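Local coordinates for glyoxalase family protein (Enterococcus faecalis, PDB 2P25) that is of unassigned function but belongs to the glyoxalase/bleomycin resistance protein/dioxygenase superfamily, built from paired beta-alpha-beta-beta-beta modules, at residues A[17-20]-A[21-25]. Numbering follows the deposited sequence.
Sequences QATK and NFYVE
The backbone N-H of Asn21 is hydrogen-bonded to Gln17 O, one turn back along helix 16-26 (N to O 2.9 Å). This helix follows strand 6-13 in a beta-alpha-beta-beta-beta module, the unit characteristic of the glyoxalase superfamily, and packs on the mixed sheet 6-13, 30-37, 42-49, 52-58. Phe22 N continues the alpha-helical pattern with a hydrogen bond to Ala18 O. The Phe22 side chain touches Ile96, Asp116 and Pro117, which joins the helix to the second half of the chain. Tyr23 N is hydrogen-bonded to Thr19 O at 2.9 Å, and the same oxygen lies near the plane of the Tyr23 ring, at its edge. Tyr23 CD2 meets Thr19 CG2 at 4.0 Å. Thr19 chi1 of -61° sets OG1 beside the backbone N, where it hydrogen-bonds Asn15 O, and leaves the methyl on the Tyr23 side. Phe22 CD2 sits 3.6 Å above one face of the Tyr23 ring, over its centre. Tyr23 OH is hydrogen-bonded to Asp116 OD2. The turn 21-25 is wider, of pi type. Val24 CG2 lies alongside the lysine chain, 3.9 Å from Lys20 CD. The two side chains point the same way, while Lys20 NZ hydrogen-bonds Tyr16 OH. Lys20 O accepts two N-H groups: a weak hydrogen bond from Val24 N (131° at the hydrogen) and a fairly straight one from Glu25 N, at 2.9 Å and 163°.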
loop_
_atom_site.group_PDB
_atom_site.type_symbol
_atom_site.label_atom_id
_atom_site.label_comp_id
_atom_site.label_asym_id
_atom_site.label_seq_id
_atom_site.Cartn_x
_atom_site.Cartn_y
_atom_site.Cartn_z
ATOM N N GLN A 17 13.663 13.987 8.624
ATOM C CA GLN A 17 14.500 13.259 9.603
ATOM C C GLN A 17 13.734 12.104 10.267
ATOM O O GLN A 17 14.296 11.030 10.512
ATOM C CB GLN A 17 15.158 14.199 10.634
ATOM C CG GLN A 17 16.337 13.542 11.399
ATOM C CD GLN A 17 17.310 12.739 10.488
ATOM O OE1 GLN A 17 17.886 13.267 9.514
ATOM N NE2 GLN A 17 17.477 11.454 10.807
ATOM N N ALA A 18 12.443 12.310 10.529
ATOM C CA ALA A 18 11.573 11.255 11.087
ATOM C C ALA A 18 11.532 10.030 10.162
ATOM O O ALA A 18 11.571 8.882 10.613
ATOM C CB ALA A 18 10.171 11.799 11.271
ATOM N N THR A 19 11.461 10.302 8.860
ATOM C CA THR A 19 11.343 9.276 7.820
ATOM C C THR A 19 12.646 8.465 7.752
ATOM O O THR A 19 12.621 7.225 7.739
ATOM C CB THR A 19 11.009 9.903 6.451
ATOM O OG1 THR A 19 9.748 10.589 6.522
ATOM C CG2 THR A 19 10.908 8.819 5.373
ATOM N N LYS A 20 13.795 9.145 7.751
ATOM C CA LYS A 20 15.080 8.415 7.754
ATOM C C LYS A 20 15.253 7.597 9.042
ATOM O O LYS A 20 15.668 6.435 8.996
ATOM C CB LYS A 20 16.276 9.376 7.574
ATOM C CG LYS A 20 16.356 10.070 6.214
ATOM C CD LYS A 20 16.595 9.068 5.101
ATOM C CE LYS A 20 17.221 9.712 3.847
ATOM N NZ LYS A 20 18.689 9.973 3.982
ATOM N N ASN A 21 14.916 8.194 10.188
ATOM C CA ASN A 21 15.094 7.507 11.471
ATOM C C ASN A 21 14.258 6.224 11.497
ATOM O O ASN A 21 14.739 5.160 11.899
ATOM C CB ASN A 21 14.711 8.466 12.593
ATOM C CG ASN A 21 14.912 7.885 13.971
ATOM O OD1 ASN A 21 16.042 7.589 14.395
ATOM N ND2 ASN A 21 13.811 7.742 14.702
ATOM N N PHE A 22 13.030 6.307 11.007
ATOM C CA PHE A 22 12.103 5.177 11.090
ATOM C C PHE A 22 12.345 4.143 9.989
ATOM O O PHE A 22 12.629 2.973 10.270
ATOM C CB PHE A 22 10.657 5.691 11.051
ATOM C CG PHE A 22 9.619 4.618 11.273
ATOM C CD1 PHE A 22 9.162 4.319 12.579
ATOM C CD2 PHE A 22 9.065 3.939 10.188
ATOM C CE1 PHE A 22 8.160 3.327 12.779
ATOM C CE2 PHE A 22 8.057 2.955 10.360
ATOM C CZ PHE A 22 7.627 2.625 11.676
ATOM N N TYR A 23 12.218 4.550 8.733
ATOM C CA TYR A 23 12.291 3.578 7.637
ATOM C C TYR A 23 13.689 3.063 7.320
ATOM O O TYR A 23 13.872 1.895 7.023
ATOM C CB TYR A 23 11.630 4.133 6.375
ATOM C CG TYR A 23 10.133 4.209 6.493
ATOM C CD1 TYR A 23 9.353 3.082 6.299
ATOM C CD2 TYR A 23 9.485 5.421 6.820
ATOM C CE1 TYR A 23 7.974 3.129 6.408
ATOM C CE2 TYR A 23 8.089 5.477 6.939
ATOM C CZ TYR A 23 7.345 4.332 6.717
ATOM O OH TYR A 23 5.971 4.330 6.806
ATOM N N VAL A 24 14.669 3.957 7.354
ATOM C CA VAL A 24 16.025 3.572 7.026
ATOM C C VAL A 24 16.723 3.002 8.256
ATOM O O VAL A 24 17.215 1.862 8.216
ATOM C CB VAL A 24 16.804 4.742 6.392
ATOM C CG1 VAL A 24 18.290 4.346 6.134
ATOM C CG2 VAL A 24 16.110 5.198 5.072
ATOM N N GLU A 25 16.791 3.771 9.340
ATOM C CA GLU A 25 17.597 3.347 10.486
ATOM C C GLU A 25 17.003 2.175 11.270
ATOM O O GLU A 25 17.730 1.250 11.656
ATOM C CB GLU A 25 17.969 4.542 11.398
ATOM C CG GLU A 25 18.843 5.622 10.702
ATOM C CD GLU A 25 20.174 5.079 10.161
ATOM O OE1 GLU A 25 20.771 4.179 10.804
ATOM O OE2 GLU A 25 20.627 5.555 9.093
#